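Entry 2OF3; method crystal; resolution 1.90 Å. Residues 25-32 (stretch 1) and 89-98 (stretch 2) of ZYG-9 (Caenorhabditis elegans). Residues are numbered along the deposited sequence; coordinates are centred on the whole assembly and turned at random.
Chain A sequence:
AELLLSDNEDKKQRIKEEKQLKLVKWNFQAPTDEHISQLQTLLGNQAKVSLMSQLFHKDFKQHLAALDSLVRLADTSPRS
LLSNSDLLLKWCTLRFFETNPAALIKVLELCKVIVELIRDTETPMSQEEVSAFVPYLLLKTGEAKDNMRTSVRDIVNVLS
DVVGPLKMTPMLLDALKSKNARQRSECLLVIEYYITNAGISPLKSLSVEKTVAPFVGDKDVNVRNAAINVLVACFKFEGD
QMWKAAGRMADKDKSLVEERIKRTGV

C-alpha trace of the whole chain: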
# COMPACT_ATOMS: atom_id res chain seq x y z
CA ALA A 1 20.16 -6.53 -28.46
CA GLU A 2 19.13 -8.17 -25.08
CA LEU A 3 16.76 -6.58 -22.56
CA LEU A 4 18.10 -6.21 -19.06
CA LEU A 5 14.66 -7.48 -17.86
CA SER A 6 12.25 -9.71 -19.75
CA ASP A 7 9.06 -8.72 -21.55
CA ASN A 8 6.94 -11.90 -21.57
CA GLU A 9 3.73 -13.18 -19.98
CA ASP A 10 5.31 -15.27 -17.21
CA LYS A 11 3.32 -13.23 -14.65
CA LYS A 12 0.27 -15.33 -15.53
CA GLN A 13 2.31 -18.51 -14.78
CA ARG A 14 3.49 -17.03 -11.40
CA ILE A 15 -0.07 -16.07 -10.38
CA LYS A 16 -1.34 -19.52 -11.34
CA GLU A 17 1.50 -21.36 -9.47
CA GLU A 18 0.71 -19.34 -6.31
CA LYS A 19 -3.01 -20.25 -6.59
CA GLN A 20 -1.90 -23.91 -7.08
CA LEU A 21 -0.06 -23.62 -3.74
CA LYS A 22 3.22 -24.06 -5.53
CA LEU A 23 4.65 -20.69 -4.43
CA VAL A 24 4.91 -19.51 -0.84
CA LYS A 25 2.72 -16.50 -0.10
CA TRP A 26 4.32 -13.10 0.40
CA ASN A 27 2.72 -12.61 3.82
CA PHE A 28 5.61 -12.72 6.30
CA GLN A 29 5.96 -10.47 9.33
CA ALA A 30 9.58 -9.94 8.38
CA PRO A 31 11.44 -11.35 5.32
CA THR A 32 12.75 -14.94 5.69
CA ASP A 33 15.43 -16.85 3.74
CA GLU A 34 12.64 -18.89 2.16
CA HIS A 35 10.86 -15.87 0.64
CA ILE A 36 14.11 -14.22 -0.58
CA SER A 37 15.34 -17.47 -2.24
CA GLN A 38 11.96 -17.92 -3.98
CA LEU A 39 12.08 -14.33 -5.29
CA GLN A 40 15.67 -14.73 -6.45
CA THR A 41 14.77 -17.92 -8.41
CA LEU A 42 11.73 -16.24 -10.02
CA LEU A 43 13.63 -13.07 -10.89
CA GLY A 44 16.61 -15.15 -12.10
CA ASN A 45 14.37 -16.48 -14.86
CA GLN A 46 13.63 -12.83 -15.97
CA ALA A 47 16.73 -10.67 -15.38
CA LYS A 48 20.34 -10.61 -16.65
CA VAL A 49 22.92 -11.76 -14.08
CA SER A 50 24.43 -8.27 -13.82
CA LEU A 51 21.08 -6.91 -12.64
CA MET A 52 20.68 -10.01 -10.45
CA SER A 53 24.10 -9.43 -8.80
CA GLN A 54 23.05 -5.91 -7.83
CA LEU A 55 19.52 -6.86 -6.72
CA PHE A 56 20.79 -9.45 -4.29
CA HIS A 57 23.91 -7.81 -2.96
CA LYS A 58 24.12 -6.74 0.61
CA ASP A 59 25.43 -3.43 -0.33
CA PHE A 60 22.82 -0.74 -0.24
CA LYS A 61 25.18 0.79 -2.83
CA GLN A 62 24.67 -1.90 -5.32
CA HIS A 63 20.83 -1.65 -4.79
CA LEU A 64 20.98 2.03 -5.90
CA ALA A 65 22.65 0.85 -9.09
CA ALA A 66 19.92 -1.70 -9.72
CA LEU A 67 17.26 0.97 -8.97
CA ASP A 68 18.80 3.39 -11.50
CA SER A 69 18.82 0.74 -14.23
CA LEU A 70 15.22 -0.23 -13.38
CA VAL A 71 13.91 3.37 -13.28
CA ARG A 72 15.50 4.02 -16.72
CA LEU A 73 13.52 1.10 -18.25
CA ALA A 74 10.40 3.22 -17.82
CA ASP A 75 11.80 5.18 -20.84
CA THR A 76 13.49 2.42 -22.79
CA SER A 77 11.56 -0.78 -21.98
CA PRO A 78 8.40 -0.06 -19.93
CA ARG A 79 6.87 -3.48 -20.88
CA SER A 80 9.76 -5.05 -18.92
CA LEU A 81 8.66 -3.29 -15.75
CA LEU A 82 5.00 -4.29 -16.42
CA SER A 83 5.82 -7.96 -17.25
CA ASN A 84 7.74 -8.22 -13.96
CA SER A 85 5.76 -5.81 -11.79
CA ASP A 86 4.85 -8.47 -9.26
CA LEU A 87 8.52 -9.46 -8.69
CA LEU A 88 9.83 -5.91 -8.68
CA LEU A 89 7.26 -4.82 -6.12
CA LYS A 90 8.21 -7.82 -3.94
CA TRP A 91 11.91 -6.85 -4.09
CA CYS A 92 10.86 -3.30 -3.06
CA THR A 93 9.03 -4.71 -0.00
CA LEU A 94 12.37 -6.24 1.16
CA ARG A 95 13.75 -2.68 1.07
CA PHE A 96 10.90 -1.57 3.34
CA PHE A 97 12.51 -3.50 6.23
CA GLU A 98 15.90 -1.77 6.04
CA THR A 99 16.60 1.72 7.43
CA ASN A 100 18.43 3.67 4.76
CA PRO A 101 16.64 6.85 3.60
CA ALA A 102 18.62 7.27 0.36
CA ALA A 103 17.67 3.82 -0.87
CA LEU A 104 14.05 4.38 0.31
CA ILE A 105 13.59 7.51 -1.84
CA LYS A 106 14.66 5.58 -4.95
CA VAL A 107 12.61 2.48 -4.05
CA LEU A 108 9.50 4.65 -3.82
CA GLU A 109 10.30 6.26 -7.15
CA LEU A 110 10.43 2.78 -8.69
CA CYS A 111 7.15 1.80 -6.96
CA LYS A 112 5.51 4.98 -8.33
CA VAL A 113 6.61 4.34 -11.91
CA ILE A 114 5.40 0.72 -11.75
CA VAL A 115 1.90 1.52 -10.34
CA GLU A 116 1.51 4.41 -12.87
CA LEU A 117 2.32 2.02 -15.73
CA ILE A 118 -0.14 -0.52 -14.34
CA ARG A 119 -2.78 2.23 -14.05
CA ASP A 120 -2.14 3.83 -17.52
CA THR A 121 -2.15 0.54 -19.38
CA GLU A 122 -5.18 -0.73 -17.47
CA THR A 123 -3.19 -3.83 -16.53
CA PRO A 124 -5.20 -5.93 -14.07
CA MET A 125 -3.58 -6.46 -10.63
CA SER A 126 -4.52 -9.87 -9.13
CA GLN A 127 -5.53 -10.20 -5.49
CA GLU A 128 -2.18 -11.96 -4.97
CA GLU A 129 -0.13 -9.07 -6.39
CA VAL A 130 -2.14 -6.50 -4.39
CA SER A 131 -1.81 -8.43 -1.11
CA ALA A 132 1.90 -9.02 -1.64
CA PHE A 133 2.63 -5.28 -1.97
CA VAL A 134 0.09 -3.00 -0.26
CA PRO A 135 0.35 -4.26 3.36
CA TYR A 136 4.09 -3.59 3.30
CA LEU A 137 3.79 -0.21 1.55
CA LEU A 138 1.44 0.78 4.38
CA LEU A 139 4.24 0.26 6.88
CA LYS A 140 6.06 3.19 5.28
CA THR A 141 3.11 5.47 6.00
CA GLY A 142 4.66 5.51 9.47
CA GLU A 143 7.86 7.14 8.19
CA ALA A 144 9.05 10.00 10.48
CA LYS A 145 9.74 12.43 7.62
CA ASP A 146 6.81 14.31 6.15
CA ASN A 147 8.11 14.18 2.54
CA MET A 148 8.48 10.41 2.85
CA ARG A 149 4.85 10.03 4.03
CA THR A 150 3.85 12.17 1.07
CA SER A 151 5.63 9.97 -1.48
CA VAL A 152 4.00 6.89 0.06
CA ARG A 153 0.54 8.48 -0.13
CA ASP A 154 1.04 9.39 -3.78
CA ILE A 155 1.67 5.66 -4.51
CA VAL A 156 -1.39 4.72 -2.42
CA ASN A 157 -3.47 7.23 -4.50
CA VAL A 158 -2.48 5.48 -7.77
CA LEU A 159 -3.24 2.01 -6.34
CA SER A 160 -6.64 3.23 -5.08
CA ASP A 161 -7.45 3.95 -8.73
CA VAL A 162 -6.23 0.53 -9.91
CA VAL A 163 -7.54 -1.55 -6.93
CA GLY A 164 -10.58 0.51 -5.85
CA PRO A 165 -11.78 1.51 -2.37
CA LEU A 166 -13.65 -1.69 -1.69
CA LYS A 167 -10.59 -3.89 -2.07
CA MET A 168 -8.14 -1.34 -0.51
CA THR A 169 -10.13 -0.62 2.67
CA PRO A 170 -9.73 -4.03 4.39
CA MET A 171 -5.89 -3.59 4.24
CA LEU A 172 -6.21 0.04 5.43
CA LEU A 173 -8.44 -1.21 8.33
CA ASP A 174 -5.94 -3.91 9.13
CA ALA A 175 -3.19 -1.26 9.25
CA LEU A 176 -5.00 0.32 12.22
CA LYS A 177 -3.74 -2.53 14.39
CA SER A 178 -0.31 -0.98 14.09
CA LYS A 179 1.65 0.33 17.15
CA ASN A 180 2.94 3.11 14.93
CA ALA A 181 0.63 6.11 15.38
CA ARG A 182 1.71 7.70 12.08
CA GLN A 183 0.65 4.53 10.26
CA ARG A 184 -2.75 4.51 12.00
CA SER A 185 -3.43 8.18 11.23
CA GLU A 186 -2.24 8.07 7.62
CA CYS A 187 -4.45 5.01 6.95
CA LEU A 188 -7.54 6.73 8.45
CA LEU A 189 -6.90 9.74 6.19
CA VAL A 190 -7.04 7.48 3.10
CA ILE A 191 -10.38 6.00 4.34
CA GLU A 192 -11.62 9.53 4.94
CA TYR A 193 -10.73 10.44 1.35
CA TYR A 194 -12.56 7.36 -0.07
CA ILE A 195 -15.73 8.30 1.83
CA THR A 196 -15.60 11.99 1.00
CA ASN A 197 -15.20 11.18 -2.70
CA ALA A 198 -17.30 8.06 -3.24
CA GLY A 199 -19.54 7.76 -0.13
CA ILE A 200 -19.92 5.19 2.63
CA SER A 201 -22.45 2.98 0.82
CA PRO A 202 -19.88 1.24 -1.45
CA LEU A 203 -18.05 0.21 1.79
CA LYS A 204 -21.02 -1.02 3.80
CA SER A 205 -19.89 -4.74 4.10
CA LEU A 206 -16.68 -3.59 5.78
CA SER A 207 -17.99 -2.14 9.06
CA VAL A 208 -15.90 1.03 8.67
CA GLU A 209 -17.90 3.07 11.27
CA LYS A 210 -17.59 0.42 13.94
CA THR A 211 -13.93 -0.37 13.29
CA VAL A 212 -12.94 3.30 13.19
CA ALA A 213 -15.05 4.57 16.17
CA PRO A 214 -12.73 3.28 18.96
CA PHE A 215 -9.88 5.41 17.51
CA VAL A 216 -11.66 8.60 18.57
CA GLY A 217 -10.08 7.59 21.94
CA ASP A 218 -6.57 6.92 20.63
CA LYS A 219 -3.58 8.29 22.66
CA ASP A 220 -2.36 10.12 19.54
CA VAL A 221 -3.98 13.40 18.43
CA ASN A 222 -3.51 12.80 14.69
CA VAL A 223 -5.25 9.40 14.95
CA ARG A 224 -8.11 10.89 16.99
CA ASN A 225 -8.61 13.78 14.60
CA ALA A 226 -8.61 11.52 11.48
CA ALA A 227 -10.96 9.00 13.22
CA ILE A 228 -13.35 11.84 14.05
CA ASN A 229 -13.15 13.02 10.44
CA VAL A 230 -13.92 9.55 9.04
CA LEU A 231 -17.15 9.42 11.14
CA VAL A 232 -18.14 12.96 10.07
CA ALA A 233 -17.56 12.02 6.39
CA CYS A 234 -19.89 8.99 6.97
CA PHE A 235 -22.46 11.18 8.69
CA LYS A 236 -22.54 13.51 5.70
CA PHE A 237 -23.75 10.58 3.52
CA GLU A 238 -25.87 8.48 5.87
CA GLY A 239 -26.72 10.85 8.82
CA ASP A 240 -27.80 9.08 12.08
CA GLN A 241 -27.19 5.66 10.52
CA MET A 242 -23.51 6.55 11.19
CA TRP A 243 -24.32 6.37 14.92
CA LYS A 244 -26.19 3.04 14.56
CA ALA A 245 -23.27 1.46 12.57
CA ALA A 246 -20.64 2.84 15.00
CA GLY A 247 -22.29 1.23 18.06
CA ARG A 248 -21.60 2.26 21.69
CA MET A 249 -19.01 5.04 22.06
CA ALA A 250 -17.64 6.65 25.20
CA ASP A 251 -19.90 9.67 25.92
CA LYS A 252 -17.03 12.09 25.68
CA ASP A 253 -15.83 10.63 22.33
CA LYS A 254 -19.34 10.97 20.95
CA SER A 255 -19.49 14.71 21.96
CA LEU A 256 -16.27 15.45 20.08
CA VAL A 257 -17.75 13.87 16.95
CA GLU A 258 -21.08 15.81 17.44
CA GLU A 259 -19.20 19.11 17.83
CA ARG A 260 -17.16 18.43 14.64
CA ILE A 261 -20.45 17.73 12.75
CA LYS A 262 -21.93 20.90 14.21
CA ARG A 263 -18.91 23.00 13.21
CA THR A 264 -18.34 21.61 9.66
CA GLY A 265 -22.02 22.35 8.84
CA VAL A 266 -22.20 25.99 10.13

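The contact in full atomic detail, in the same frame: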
# COMPACT_ATOMS: atom_id res chain seq x y z
N LYS A 25 3.45 -17.75 -0.05
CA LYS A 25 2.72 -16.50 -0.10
C LYS A 25 3.51 -15.39 0.59
O LYS A 25 4.07 -15.58 1.67
CB LYS A 25 1.35 -16.65 0.55
CG LYS A 25 0.41 -17.58 -0.19
CD LYS A 25 -0.96 -17.65 0.48
CE LYS A 25 -1.63 -18.99 0.23
NZ LYS A 25 -1.81 -19.25 -1.23
N TRP A 26 3.54 -14.23 -0.05
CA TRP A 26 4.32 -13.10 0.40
C TRP A 26 3.55 -12.41 1.52
O TRP A 26 2.89 -11.36 1.34
CB TRP A 26 4.48 -12.18 -0.80
CG TRP A 26 5.73 -11.35 -0.72
CD1 TRP A 26 5.80 -10.04 -0.42
CD2 TRP A 26 7.07 -11.78 -1.00
NE1 TRP A 26 7.10 -9.60 -0.51
CE2 TRP A 26 7.90 -10.66 -0.85
CE3 TRP A 26 7.65 -13.00 -1.40
CZ2 TRP A 26 9.30 -10.71 -1.02
CZ3 TRP A 26 9.03 -13.07 -1.56
CH2 TRP A 26 9.84 -11.93 -1.42
N ASN A 27 3.59 -13.02 2.71
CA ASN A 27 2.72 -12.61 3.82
C ASN A 27 3.45 -12.73 5.16
O ASN A 27 2.81 -12.83 6.21
CB ASN A 27 1.40 -13.42 3.81
CG ASN A 27 1.63 -14.93 4.09
OD1 ASN A 27 2.78 -15.41 4.25
ND2 ASN A 27 0.55 -15.67 4.16
N PHE A 28 4.78 -12.69 5.11
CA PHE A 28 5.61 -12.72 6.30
C PHE A 28 5.46 -11.49 7.19
O PHE A 28 5.00 -10.44 6.75
CB PHE A 28 7.09 -12.87 5.90
CG PHE A 28 7.54 -11.94 4.78
CD1 PHE A 28 7.78 -10.56 5.03
CD2 PHE A 28 7.74 -12.42 3.49
CE1 PHE A 28 8.19 -9.68 4.02
CE2 PHE A 28 8.19 -11.54 2.47
CZ PHE A 28 8.38 -10.16 2.74
N GLN A 29 5.91 -11.60 8.44
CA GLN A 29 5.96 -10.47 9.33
C GLN A 29 7.26 -9.74 9.08
O GLN A 29 7.33 -8.54 9.24
CB GLN A 29 5.92 -10.96 10.78
CG GLN A 29 4.62 -11.62 11.18
CD GLN A 29 3.42 -10.66 11.02
OE1 GLN A 29 3.54 -9.46 11.28
NE2 GLN A 29 2.26 -11.20 10.57
N ALA A 30 8.29 -10.50 8.74
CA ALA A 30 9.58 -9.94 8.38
C ALA A 30 10.16 -10.93 7.37
O ALA A 30 9.84 -12.12 7.45
CB ALA A 30 10.49 -9.83 9.60
N PRO A 31 10.94 -10.45 6.39
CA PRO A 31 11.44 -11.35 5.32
C PRO A 31 12.21 -12.56 5.87
O PRO A 31 12.91 -12.42 6.86
CB PRO A 31 12.38 -10.46 4.53
CG PRO A 31 11.90 -9.05 4.81
CD PRO A 31 11.36 -9.05 6.19
N THR A 32 12.05 -13.73 5.26
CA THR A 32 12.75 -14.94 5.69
C THR A 32 13.60 -15.45 4.53
O THR A 32 13.37 -15.06 3.37
CB THR A 32 11.76 -16.01 6.08
OG1 THR A 32 11.19 -16.55 4.88
CG2 THR A 32 10.62 -15.42 6.91
N LEU A 89 7.90 -5.33 -7.32
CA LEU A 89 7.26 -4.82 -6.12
C LEU A 89 7.62 -5.66 -4.91
O LEU A 89 7.86 -5.10 -3.83
CB LEU A 89 5.74 -4.66 -6.32
CG LEU A 89 5.35 -3.58 -7.37
CD1 LEU A 89 3.85 -3.73 -7.63
CD2 LEU A 89 5.65 -2.15 -6.88
N LYS A 90 7.75 -6.97 -5.06
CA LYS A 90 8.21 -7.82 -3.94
C LYS A 90 9.65 -7.47 -3.45
O LYS A 90 9.93 -7.40 -2.23
CB LYS A 90 8.12 -9.29 -4.32
CG LYS A 90 6.69 -9.84 -4.32
CD LYS A 90 6.71 -11.28 -4.81
CE LYS A 90 5.45 -11.99 -4.46
NZ LYS A 90 4.30 -11.38 -5.23
N TRP A 91 10.56 -7.31 -4.40
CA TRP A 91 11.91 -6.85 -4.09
C TRP A 91 11.89 -5.51 -3.34
O TRP A 91 12.63 -5.34 -2.39
CB TRP A 91 12.73 -6.75 -5.38
CG TRP A 91 14.16 -6.38 -5.11
CD1 TRP A 91 15.20 -7.24 -4.82
CD2 TRP A 91 14.71 -5.03 -5.04
NE1 TRP A 91 16.35 -6.51 -4.60
CE2 TRP A 91 16.10 -5.16 -4.74
CE3 TRP A 91 14.16 -3.73 -5.23
CZ2 TRP A 91 16.97 -4.02 -4.61
CZ3 TRP A 91 15.02 -2.59 -5.11
CH2 TRP A 91 16.42 -2.76 -4.79
N CYS A 92 11.06 -4.56 -3.77
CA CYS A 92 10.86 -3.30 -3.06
C CYS A 92 10.35 -3.51 -1.63
O CYS A 92 10.81 -2.80 -0.73
CB CYS A 92 9.89 -2.38 -3.84
SG CYS A 92 10.56 -1.74 -5.45
N THR A 93 9.46 -4.49 -1.37
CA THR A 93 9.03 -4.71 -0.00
C THR A 93 10.18 -5.12 0.92
O THR A 93 10.14 -4.81 2.11
CB THR A 93 7.86 -5.77 0.16
OG1 THR A 93 8.35 -7.06 -0.24
CG2 THR A 93 6.66 -5.42 -0.70
N LEU A 94 11.18 -5.84 0.38
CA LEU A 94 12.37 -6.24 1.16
C LEU A 94 13.13 -4.99 1.62
O LEU A 94 13.61 -4.94 2.78
CB LEU A 94 13.27 -7.14 0.31
CG LEU A 94 12.75 -8.49 -0.19
CD1 LEU A 94 13.87 -9.19 -0.89
CD2 LEU A 94 12.24 -9.32 0.96
N ARG A 95 13.21 -4.01 0.74
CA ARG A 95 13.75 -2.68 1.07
C ARG A 95 12.96 -1.92 2.09
O ARG A 95 13.52 -1.08 2.76
CB ARG A 95 13.92 -1.79 -0.18
CG ARG A 95 14.74 -2.43 -1.28
CD ARG A 95 16.14 -2.80 -0.78
NE ARG A 95 16.39 -4.15 -1.25
CZ ARG A 95 16.70 -5.19 -0.51
NH1 ARG A 95 16.91 -5.08 0.77
NH2 ARG A 95 16.85 -6.34 -1.09
N PHE A 96 11.68 -2.20 2.27
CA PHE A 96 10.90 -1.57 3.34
C PHE A 96 11.32 -1.96 4.76
O PHE A 96 10.93 -1.30 5.72
CB PHE A 96 9.37 -1.78 3.16
CG PHE A 96 8.81 -1.17 1.90
CD1 PHE A 96 9.52 -0.17 1.21
CD2 PHE A 96 7.59 -1.58 1.38
CE1 PHE A 96 9.02 0.41 0.01
CE2 PHE A 96 7.06 -1.02 0.19
CZ PHE A 96 7.79 -0.01 -0.50
N PHE A 97 12.11 -3.02 4.91
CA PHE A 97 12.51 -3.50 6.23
C PHE A 97 13.89 -2.95 6.70
O PHE A 97 14.22 -2.98 7.88
CB PHE A 97 12.43 -5.03 6.26
CG PHE A 97 11.01 -5.52 6.37
CD1 PHE A 97 10.44 -5.76 7.61
CD2 PHE A 97 10.23 -5.67 5.23
CE1 PHE A 97 9.13 -6.16 7.73
CE2 PHE A 97 8.89 -6.11 5.33
CZ PHE A 97 8.34 -6.36 6.60
N GLU A 98 14.66 -2.44 5.76
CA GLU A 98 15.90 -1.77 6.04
C GLU A 98 15.70 -0.29 6.38
O GLU A 98 14.72 0.34 5.97
CB GLU A 98 16.75 -1.93 4.81
CG GLU A 98 17.06 -3.38 4.66
CD GLU A 98 17.37 -3.79 3.26
OE1 GLU A 98 17.48 -2.90 2.37
OE2 GLU A 98 17.48 -5.03 3.06

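A segment without regular secondary structure can pack closely against a helix when its side chains supply the contacts. Residues 25-32 of ZYG-9 illustrate the principle. This irregular segment lies against the later part of a helix that begins before residue 89, and against the residues that follow it, and the one hydrogen bond between them joins two side chains. The two stretches run in roughly the same sense, though the pairing does not advance in strict step: Trp26 lies nearest Lys90, Ala30 nearest Phe97 and Pro31 nearest Leu94, with CA-CA separations of 7.9, 7.4 and 6.7 Å. Together the two surfaces bury 422 Å².

Lys25 points away from the helix and takes no part, so the contact opens with Trp26, which gives up more area to it than any other residue. Its indole, directed by a t rotamer at chi1, uses both its polar edge and one aromatic face. At the ring edge, Trp26 NE1 donates a hydrogen bond to Thr93 OG1 at 2.8 Å, nearly straight at 167°. The same hydroxyl, held in the p rotamer, donates to Lys90 O one turn back along its own helix, with Thr93 OG1 to Lys90 O at 2.6 Å. Thr93 OG1 thus acts as a relay, accepting from the indole while giving its own proton to the helix backbone, and the polar atom of a buried tryptophan is satisfied without a break in the helix.

Over the indole face lies the aliphatic part of Lys90. Its CG sits 3.7 Å from the centroid of the five-membered ring of Trp26, only 7° off the normal, a CH-pi contact in which methylene hydrogens meet the pi cloud. The ammonium group is farther off, with Lys90 NZ 5.2 Å from that same Trp26 centroid, so any cation-pi attraction is weak at most. Trp26 CZ2 also meets Leu94 CD2 at 3.8 Å.

Asn27 stays out of reach, and the segment returns to the helix at Phe28. This residue bridges two parts of stretch 2: its CZ lies 4.3 Å from Leu94 CD2, and its CE1 lies 3.9 Å from Phe97 CE2, which approaches the edge of the Phe28 ring. These are apolar contacts, whose gain comes from removing hydrocarbon from water.

Gln29 turns its CB away, yet its backbone remains engaged, with Gln29 O 3.3 Å from Phe97 CE1. Ala30 adds a modest contact, CA to Phe97 CE1 at 3.9 Å.

Pro31 completes the interface and brings a second CH-pi contact. Its CD stands 3.6 Å from the centroid of the Phe97 ring and 11° off the normal, placing the proline over the ring face. Pro31 CB, meanwhile, reaches Leu94 CD2 at 3.8 Å. That methyl therefore touches Trp26, Phe28 and Pro31 alike, although the CA-CB bond of Leu94 points sideways. Thr32, at the N-cap position of the next helix, turns away and ends the contact.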